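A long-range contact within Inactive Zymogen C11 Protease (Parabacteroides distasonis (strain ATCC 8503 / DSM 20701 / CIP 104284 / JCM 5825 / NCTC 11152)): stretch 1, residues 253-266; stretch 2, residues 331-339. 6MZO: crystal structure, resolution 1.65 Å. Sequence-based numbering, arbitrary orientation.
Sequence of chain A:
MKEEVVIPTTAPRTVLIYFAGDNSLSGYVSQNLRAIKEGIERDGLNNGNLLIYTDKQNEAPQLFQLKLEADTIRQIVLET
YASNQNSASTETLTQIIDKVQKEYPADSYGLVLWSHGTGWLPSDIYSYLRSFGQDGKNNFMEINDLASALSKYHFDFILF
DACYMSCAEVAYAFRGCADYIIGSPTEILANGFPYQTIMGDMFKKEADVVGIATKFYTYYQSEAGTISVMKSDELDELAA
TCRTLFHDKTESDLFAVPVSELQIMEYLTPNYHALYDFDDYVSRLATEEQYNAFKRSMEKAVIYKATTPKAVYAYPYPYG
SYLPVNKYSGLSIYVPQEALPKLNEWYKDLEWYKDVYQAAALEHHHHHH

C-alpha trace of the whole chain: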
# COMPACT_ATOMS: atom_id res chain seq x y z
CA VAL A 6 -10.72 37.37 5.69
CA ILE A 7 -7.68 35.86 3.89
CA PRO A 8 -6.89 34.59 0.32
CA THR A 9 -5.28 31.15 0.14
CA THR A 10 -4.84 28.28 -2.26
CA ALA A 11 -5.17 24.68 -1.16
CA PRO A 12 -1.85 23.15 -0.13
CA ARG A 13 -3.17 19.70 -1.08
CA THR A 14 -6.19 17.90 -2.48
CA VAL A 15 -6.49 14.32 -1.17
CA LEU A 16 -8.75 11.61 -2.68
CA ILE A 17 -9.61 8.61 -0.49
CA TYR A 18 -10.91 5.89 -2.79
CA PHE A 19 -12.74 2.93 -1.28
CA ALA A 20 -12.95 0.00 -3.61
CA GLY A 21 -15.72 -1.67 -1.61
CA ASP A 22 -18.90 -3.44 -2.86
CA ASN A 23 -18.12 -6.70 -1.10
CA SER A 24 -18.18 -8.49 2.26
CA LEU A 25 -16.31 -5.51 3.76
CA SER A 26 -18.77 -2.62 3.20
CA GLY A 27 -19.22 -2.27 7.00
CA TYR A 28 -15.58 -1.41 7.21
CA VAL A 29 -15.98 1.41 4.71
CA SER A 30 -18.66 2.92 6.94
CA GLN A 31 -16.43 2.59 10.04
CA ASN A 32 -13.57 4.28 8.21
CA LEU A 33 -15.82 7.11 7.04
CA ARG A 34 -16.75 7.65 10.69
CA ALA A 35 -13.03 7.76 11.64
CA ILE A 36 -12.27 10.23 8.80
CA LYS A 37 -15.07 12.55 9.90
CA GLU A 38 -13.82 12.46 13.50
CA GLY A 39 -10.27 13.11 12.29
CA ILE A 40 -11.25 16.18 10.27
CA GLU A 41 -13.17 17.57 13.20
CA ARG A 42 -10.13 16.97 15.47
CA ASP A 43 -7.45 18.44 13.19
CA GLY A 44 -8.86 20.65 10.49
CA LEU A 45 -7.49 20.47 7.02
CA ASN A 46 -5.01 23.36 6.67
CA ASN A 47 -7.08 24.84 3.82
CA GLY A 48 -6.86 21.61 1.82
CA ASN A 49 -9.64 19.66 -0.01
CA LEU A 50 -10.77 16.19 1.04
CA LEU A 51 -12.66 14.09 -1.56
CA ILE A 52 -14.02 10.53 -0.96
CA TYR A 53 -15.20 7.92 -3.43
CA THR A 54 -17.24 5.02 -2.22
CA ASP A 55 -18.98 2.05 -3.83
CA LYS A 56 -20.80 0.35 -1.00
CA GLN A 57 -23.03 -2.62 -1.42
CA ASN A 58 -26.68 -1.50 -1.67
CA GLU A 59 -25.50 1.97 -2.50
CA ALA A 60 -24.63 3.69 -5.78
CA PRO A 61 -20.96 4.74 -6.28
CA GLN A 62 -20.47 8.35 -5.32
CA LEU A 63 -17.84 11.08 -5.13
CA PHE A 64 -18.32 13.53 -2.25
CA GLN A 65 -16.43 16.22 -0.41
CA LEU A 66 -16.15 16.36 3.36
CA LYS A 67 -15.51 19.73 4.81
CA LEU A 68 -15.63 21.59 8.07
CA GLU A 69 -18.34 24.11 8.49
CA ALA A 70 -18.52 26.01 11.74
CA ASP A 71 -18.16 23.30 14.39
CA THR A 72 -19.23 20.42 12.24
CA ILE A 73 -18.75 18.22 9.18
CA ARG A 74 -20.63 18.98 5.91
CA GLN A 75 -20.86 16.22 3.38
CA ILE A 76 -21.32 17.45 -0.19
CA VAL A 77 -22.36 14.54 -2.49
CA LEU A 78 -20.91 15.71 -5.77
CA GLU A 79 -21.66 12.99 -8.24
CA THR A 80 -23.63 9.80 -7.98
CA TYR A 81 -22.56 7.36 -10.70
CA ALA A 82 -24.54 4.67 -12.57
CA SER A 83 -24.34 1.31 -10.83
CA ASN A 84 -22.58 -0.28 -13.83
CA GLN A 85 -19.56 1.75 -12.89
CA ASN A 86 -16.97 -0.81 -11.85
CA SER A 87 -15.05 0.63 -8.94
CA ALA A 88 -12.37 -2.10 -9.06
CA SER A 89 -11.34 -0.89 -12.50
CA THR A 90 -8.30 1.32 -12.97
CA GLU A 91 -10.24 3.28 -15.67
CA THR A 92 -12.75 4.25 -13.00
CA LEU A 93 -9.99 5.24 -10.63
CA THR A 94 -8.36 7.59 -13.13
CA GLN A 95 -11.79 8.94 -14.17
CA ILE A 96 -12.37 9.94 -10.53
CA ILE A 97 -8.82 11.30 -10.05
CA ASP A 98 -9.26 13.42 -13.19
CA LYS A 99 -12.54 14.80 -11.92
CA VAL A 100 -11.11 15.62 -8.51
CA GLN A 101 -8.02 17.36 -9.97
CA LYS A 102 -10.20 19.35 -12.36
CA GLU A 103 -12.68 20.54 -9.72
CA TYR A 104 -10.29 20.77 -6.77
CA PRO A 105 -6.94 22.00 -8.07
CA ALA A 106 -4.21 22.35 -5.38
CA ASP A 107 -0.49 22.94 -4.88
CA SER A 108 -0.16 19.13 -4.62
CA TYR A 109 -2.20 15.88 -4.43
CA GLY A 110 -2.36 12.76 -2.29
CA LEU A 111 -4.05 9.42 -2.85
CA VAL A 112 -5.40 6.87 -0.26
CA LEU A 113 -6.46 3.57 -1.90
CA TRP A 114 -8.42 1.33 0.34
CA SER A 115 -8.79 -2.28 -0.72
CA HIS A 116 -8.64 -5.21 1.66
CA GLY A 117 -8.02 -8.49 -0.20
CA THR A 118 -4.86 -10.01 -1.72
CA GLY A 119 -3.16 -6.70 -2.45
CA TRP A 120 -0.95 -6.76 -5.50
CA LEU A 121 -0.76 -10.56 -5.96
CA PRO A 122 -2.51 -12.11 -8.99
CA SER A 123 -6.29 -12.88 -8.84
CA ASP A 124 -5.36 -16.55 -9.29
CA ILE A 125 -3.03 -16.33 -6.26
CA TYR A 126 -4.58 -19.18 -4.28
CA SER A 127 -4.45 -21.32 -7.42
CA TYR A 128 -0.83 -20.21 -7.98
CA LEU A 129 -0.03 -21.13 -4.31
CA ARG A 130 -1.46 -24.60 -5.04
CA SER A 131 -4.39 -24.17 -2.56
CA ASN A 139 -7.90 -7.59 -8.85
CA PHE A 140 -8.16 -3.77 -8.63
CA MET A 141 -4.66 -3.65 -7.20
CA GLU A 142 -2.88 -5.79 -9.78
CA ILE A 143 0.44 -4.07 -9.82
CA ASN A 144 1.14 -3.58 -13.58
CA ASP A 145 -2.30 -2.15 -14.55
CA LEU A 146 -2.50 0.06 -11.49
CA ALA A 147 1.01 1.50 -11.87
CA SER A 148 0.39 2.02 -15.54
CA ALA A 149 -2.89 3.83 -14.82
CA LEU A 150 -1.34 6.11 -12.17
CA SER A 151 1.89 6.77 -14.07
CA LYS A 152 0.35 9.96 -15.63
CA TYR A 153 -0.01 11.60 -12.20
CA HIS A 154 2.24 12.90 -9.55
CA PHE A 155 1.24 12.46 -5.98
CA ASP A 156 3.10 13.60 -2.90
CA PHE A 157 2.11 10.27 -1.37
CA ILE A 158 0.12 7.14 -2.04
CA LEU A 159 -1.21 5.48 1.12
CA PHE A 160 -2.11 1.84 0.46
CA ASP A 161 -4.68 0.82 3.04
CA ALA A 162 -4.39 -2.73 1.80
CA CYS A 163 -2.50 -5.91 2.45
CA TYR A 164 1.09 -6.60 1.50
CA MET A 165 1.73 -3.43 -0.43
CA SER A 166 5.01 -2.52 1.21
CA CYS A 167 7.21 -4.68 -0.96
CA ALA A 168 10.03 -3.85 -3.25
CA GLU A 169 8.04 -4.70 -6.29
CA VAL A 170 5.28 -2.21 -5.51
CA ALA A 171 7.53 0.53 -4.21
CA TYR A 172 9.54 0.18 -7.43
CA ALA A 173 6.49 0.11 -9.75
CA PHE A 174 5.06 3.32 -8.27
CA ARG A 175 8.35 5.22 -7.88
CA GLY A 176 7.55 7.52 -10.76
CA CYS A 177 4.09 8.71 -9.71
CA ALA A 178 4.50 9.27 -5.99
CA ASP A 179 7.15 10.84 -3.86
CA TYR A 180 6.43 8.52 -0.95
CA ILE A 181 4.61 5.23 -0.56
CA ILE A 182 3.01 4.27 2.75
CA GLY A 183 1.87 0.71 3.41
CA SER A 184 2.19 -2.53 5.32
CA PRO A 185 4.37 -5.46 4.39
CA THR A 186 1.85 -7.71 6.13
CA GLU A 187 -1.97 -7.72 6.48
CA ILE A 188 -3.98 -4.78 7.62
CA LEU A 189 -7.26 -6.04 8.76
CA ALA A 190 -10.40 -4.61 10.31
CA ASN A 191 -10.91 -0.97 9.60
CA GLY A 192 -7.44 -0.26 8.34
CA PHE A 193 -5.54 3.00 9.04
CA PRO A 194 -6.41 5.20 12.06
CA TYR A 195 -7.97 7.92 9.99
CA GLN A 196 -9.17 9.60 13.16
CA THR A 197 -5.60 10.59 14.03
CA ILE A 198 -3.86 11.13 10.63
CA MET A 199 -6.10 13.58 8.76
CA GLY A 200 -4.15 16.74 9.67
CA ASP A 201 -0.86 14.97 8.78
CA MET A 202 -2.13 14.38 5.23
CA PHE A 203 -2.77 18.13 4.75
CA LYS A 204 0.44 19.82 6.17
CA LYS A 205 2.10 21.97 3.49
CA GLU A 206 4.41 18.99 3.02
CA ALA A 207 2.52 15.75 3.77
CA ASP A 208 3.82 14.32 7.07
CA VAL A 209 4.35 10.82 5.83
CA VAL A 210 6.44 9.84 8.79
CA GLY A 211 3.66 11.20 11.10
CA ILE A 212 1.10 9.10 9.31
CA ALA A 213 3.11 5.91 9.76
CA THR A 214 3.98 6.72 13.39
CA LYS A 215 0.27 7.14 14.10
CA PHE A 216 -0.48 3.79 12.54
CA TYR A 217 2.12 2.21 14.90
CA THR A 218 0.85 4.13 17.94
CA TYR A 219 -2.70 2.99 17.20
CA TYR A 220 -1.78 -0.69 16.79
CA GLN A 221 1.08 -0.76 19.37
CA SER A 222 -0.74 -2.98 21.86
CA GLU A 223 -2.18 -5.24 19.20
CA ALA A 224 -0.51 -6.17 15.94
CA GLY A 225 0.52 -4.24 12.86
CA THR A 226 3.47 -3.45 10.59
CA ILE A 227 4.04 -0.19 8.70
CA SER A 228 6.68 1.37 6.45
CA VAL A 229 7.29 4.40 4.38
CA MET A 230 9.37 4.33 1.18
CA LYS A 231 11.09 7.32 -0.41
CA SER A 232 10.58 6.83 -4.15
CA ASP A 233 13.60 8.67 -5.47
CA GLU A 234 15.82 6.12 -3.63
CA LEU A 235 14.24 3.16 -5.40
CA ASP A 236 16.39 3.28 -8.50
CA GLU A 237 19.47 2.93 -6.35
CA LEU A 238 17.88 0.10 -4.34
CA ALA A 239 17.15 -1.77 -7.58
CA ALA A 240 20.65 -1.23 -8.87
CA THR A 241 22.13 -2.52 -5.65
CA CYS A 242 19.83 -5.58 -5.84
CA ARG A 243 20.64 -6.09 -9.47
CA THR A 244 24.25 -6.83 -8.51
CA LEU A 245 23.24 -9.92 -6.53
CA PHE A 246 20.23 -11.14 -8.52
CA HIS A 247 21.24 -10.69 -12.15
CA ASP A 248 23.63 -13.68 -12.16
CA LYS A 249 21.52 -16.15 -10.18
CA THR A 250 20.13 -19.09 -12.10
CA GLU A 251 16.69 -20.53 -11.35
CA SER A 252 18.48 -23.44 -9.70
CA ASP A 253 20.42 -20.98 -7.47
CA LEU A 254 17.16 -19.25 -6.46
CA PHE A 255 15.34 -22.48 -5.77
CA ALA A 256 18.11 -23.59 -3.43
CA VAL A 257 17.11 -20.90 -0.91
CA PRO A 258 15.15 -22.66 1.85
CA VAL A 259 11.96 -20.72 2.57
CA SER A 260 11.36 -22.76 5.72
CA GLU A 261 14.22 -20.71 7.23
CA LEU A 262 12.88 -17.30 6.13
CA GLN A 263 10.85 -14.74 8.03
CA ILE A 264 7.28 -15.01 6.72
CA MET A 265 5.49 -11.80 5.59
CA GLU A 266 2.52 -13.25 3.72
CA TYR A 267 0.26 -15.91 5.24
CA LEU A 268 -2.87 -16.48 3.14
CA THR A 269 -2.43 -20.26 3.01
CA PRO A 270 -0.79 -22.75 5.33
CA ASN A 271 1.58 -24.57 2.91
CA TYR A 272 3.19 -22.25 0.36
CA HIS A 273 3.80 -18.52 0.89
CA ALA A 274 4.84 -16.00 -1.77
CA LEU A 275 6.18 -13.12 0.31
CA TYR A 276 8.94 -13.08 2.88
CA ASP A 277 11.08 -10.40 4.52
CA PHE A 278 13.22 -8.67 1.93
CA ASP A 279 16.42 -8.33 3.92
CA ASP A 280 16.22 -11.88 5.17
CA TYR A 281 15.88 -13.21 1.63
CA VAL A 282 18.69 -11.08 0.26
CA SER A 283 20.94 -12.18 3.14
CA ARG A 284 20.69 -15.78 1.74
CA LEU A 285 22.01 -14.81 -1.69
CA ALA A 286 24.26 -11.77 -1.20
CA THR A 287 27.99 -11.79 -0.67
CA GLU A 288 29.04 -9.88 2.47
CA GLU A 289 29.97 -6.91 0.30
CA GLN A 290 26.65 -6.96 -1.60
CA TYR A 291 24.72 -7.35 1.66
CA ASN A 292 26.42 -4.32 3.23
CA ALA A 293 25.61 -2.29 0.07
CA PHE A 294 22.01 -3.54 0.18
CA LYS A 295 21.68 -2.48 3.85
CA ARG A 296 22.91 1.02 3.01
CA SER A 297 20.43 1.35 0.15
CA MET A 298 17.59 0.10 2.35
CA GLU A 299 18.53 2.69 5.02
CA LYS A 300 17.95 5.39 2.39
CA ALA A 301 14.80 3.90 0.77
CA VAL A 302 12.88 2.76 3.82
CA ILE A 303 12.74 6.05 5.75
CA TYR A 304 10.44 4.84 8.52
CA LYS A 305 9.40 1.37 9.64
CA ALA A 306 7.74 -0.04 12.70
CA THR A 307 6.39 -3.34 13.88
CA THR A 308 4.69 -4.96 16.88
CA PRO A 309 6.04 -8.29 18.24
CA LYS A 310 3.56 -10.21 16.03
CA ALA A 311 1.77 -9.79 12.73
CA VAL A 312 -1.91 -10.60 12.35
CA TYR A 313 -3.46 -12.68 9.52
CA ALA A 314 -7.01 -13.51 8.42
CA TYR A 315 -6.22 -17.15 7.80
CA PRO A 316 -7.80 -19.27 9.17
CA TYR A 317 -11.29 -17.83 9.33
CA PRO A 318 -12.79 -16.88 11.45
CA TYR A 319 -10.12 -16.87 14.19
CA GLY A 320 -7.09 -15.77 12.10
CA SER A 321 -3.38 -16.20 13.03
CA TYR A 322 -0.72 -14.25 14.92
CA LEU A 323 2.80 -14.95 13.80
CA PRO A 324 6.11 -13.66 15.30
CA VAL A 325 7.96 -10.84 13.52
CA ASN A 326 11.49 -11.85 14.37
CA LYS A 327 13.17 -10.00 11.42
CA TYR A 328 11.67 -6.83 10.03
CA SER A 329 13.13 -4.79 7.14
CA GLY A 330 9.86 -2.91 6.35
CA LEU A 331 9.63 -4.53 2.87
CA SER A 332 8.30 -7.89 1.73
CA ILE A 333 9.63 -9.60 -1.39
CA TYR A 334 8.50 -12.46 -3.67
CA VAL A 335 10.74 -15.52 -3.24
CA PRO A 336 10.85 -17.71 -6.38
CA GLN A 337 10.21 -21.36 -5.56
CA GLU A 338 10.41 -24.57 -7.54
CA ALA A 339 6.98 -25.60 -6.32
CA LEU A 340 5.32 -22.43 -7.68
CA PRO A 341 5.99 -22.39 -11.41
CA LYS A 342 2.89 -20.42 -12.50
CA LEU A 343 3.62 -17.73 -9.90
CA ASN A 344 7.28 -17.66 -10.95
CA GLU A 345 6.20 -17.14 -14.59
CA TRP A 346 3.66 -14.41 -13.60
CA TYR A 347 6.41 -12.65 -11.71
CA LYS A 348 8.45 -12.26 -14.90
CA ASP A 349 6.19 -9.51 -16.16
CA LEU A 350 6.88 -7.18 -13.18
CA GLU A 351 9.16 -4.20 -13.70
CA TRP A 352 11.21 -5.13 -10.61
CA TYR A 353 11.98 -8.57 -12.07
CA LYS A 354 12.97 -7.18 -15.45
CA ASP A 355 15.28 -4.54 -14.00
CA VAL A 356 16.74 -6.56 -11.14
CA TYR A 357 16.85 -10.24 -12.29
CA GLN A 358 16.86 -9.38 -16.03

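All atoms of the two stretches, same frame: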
# COMPACT_ATOMS: atom_id res chain seq x y z
N ASP A 253 19.91 -21.76 -8.63
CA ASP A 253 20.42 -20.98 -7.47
C ASP A 253 19.28 -20.41 -6.59
O ASP A 253 19.35 -20.44 -5.36
CB ASP A 253 21.28 -19.79 -7.93
CG ASP A 253 22.52 -20.19 -8.70
OD1 ASP A 253 23.05 -21.33 -8.53
OD2 ASP A 253 23.01 -19.33 -9.46
N LEU A 254 18.25 -19.85 -7.21
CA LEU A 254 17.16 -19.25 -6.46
C LEU A 254 16.38 -20.31 -5.68
O LEU A 254 16.00 -20.12 -4.52
CB LEU A 254 16.22 -18.49 -7.41
CG LEU A 254 16.97 -17.38 -8.12
CD1 LEU A 254 16.03 -16.82 -9.24
CD2 LEU A 254 17.32 -16.21 -7.18
N PHE A 255 16.18 -21.44 -6.34
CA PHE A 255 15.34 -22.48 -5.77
C PHE A 255 16.05 -23.17 -4.62
O PHE A 255 15.41 -23.82 -3.79
CB PHE A 255 14.97 -23.51 -6.85
CG PHE A 255 14.03 -22.99 -7.94
CD1 PHE A 255 13.36 -21.77 -7.80
CD2 PHE A 255 13.85 -23.72 -9.09
CE1 PHE A 255 12.53 -21.34 -8.81
CE2 PHE A 255 13.00 -23.31 -10.11
CZ PHE A 255 12.33 -22.11 -9.96
N ALA A 256 17.36 -23.03 -4.55
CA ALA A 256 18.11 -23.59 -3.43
C ALA A 256 17.93 -22.81 -2.11
O ALA A 256 18.28 -23.32 -1.01
CB ALA A 256 19.63 -23.68 -3.81
N VAL A 257 17.38 -21.61 -2.15
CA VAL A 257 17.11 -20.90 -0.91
C VAL A 257 15.97 -21.57 -0.15
O VAL A 257 14.87 -21.70 -0.69
CB VAL A 257 16.71 -19.45 -1.17
CG1 VAL A 257 16.30 -18.77 0.15
CG2 VAL A 257 17.80 -18.71 -1.98
N PRO A 258 16.21 -21.95 1.11
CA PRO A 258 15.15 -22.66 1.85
C PRO A 258 14.15 -21.73 2.54
O PRO A 258 14.44 -21.09 3.56
CB PRO A 258 15.94 -23.49 2.88
CG PRO A 258 17.12 -22.61 3.23
CD PRO A 258 17.42 -21.76 1.94
N VAL A 259 12.94 -21.66 2.00
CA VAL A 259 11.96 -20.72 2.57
C VAL A 259 11.55 -21.07 3.99
O VAL A 259 11.05 -20.22 4.71
CB VAL A 259 10.68 -20.60 1.75
CG1 VAL A 259 11.01 -20.01 0.39
CG2 VAL A 259 9.98 -21.95 1.66
N SER A 260 11.74 -22.32 4.38
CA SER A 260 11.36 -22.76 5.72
C SER A 260 12.20 -22.06 6.80
O SER A 260 11.81 -22.04 7.98
CB SER A 260 11.52 -24.26 5.81
OG SER A 260 12.89 -24.59 5.70
N GLU A 261 13.30 -21.44 6.36
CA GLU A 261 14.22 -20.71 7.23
C GLU A 261 13.92 -19.20 7.23
O GLU A 261 14.51 -18.47 8.03
CB GLU A 261 15.67 -20.88 6.78
CG GLU A 261 16.14 -22.32 6.75
CD GLU A 261 16.01 -22.92 8.09
OE1 GLU A 261 16.63 -22.39 9.04
OE2 GLU A 261 15.25 -23.89 8.21
N LEU A 262 13.05 -18.75 6.33
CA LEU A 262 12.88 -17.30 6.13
C LEU A 262 11.78 -16.71 6.98
O LEU A 262 10.81 -17.38 7.29
CB LEU A 262 12.53 -16.97 4.67
CG LEU A 262 13.62 -17.23 3.64
CD1 LEU A 262 13.05 -16.93 2.21
CD2 LEU A 262 14.82 -16.34 3.96
N GLN A 263 11.90 -15.41 7.32
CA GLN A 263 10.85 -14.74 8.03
C GLN A 263 9.63 -14.58 7.11
O GLN A 263 9.68 -13.91 6.09
CB GLN A 263 11.32 -13.35 8.51
CG GLN A 263 10.19 -12.40 8.99
CD GLN A 263 9.59 -12.79 10.30
OE1 GLN A 263 10.29 -12.93 11.30
NE2 GLN A 263 8.29 -12.99 10.32
N ILE A 264 8.51 -15.15 7.53
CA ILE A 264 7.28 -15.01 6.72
C ILE A 264 6.75 -13.56 6.73
O ILE A 264 6.79 -12.92 7.79
CB ILE A 264 6.18 -15.94 7.27
CG1 ILE A 264 6.53 -17.34 6.95
CG2 ILE A 264 4.78 -15.61 6.64
CD1 ILE A 264 5.70 -18.30 7.80
N MET A 265 6.25 -13.08 5.59
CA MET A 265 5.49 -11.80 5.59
C MET A 265 4.06 -12.07 5.19
O MET A 265 3.15 -11.50 5.79
CB MET A 265 6.16 -10.76 4.64
CG MET A 265 7.43 -10.20 5.31
SD MET A 265 7.03 -8.93 6.59
CE MET A 265 8.02 -9.46 7.99
N GLU A 266 3.86 -12.92 4.19
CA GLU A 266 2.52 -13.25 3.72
C GLU A 266 2.06 -14.60 4.27
O GLU A 266 2.84 -15.56 4.30
CB GLU A 266 2.47 -13.25 2.19
CG GLU A 266 1.13 -13.68 1.62
CD GLU A 266 1.18 -15.05 0.96
OE1 GLU A 266 2.14 -15.30 0.20
OE2 GLU A 266 0.27 -15.86 1.21
N LEU A 331 10.07 -4.17 4.24
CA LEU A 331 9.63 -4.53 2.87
C LEU A 331 9.51 -6.05 2.77
O LEU A 331 10.35 -6.76 3.26
CB LEU A 331 10.61 -4.06 1.77
CG LEU A 331 10.55 -2.52 1.52
CD1 LEU A 331 11.68 -2.19 0.53
CD2 LEU A 331 9.24 -2.20 0.92
N SER A 332 8.43 -6.49 2.13
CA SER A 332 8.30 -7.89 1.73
C SER A 332 8.90 -8.03 0.32
O SER A 332 9.10 -7.00 -0.41
CB SER A 332 6.82 -8.30 1.71
OG SER A 332 6.32 -8.25 3.06
N ILE A 333 9.08 -9.29 -0.10
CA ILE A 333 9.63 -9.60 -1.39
C ILE A 333 9.05 -10.95 -1.83
O ILE A 333 8.82 -11.86 -0.98
CB ILE A 333 11.15 -9.64 -1.39
CG1 ILE A 333 11.72 -9.53 -2.78
CG2 ILE A 333 11.71 -10.95 -0.68
CD1 ILE A 333 11.54 -8.07 -3.44
N TYR A 334 8.80 -11.10 -3.14
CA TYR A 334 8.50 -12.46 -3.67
C TYR A 334 9.75 -13.32 -3.62
O TYR A 334 10.84 -12.87 -4.01
CB TYR A 334 7.99 -12.40 -5.14
CG TYR A 334 7.67 -13.78 -5.71
CD1 TYR A 334 6.69 -14.58 -5.10
CD2 TYR A 334 8.35 -14.29 -6.85
CE1 TYR A 334 6.43 -15.87 -5.55
CE2 TYR A 334 8.04 -15.58 -7.34
CZ TYR A 334 7.09 -16.34 -6.68
OH TYR A 334 6.77 -17.58 -7.15
N VAL A 335 9.59 -14.60 -3.23
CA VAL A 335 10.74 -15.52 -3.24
C VAL A 335 10.40 -16.62 -4.28
O VAL A 335 9.55 -17.46 -4.01
CB VAL A 335 10.96 -16.14 -1.86
CG1 VAL A 335 12.03 -17.26 -1.95
CG2 VAL A 335 11.40 -15.01 -0.86
N PRO A 336 11.12 -16.65 -5.41
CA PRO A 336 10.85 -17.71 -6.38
C PRO A 336 11.10 -19.11 -5.77
O PRO A 336 12.06 -19.36 -5.01
CB PRO A 336 11.85 -17.45 -7.50
CG PRO A 336 11.92 -15.87 -7.50
CD PRO A 336 11.96 -15.56 -5.99
N GLN A 337 10.21 -20.01 -6.12
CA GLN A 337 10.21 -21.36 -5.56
C GLN A 337 9.89 -22.38 -6.62
O GLN A 337 9.03 -22.17 -7.50
CB GLN A 337 9.19 -21.46 -4.42
CG GLN A 337 9.55 -20.58 -3.21
CD GLN A 337 8.38 -20.35 -2.28
OE1 GLN A 337 7.88 -21.29 -1.62
NE2 GLN A 337 7.90 -19.09 -2.24
N GLU A 338 10.57 -23.51 -6.54
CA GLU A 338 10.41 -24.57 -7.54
C GLU A 338 8.96 -25.05 -7.59
O GLU A 338 8.41 -25.40 -8.66
CB GLU A 338 11.35 -25.72 -7.22
CG GLU A 338 11.42 -26.76 -8.34
CD GLU A 338 12.38 -27.90 -8.02
OE1 GLU A 338 13.14 -27.83 -7.04
OE2 GLU A 338 12.36 -28.89 -8.76
N ALA A 339 8.30 -25.02 -6.44
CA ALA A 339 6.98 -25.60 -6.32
C ALA A 339 5.87 -24.68 -6.85
O ALA A 339 4.71 -25.09 -6.93
CB ALA A 339 6.69 -25.97 -4.89
O HOH W 1 14.39 -18.00 -4.19
O HOH W 2 12.36 -23.99 -4.30
O HOH W 3 13.69 -26.45 -4.87
O HOH W 4 13.03 -21.45 -3.09

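No direct hydrogen bond joins the two stretches. They are held by apolar packing and by water molecules that bridge polar groups, mostly of the backbone. Together they bury 485 Å² of surface, both sides summed, and the closest residues in sequence to touch are 67 positions apart.

Leu 331 opens stretch 2 with its CA-to-CB bond directed away from stretch 1, and it makes no contact there. Ser 332 begins the short strand and points toward stretch 1. Its OG lies 3.0 Å from CB of Met 265, a tight approach between a small polar side chain and a carbon. The serine hydroxyl is hydrogen-bonded elsewhere in the structure, so it is satisfied although buried. Met 265 starts toward the strand, but the end of its side chain leads away, with chi1 and chi2 both m.

Ile 333 and Tyr 334 continue the strand without touching stretch 1.

Val 335 turns back toward stretch 1 and is buried. Its CG1 packs against CG1 of Val 259 at 3.8 Å, and its CG2 lies 4.0 Å from CD1 of Leu 262. Both partners also point toward stretch 2. Branched aliphatic side chains suit this place, because they fill space without any polar group to satisfy. Val 259 begins a 3-10 segment and Leu 262 follows it; Leu 262 N donates a hydrogen bond to Val 259 O (3.0 Å).

Pro 336 is one of the most heavily covered residues of stretch 2. Its CB is 4.5 Å from CB of Leu 254 and 4.2 Å from CE1 of Phe 255. Its ring offers a compact apolar surface, while its carbonyl remains free to accept hydrogen bonds. Water 1 donates to Pro 336 O (2.8 Å) and to Leu 254 O (2.7 Å). The two carbonyls could not bond to each other, since both are acceptors, and the water joins them. Pro 336 O also lies at the edge of the Phe 255 ring, 3.9 Å from CD1.

The CA-to-CB bond of Gln 337 points away, but the end of the side chain comes nearer. Its CD is 3.8 Å from CG1 of Val 259. Gln 337 NE2 donates a hydrogen bond to Val 335 O (2.9 Å), within its own stretch. The backbone C of Gln 337 is 3.6 Å from CE1 of Phe 255.

Glu 338 is exposed and is the last residue of stretch 2 to touch stretch 1. Its CB stands over a face of the Phe 255 ring, 4.1 Å from the ring centroid, in a CH-pi contact. Its N lies over a face too, 3.5 Å from CD1 of Phe 255. The flat Phe 255 ring suits its place: it offers a face to Glu 338 CB and N and packs by CE1 against Pro 336 CB. Water 2 accepts from Glu 338 N (2.9 Å) and donates to Phe 255 O (3.1 Å). Water 3 donates to Glu 338 OE1 (2.6 Å) and, weakly, to Phe 255 O (3.3 Å). Ala 339 makes no contact.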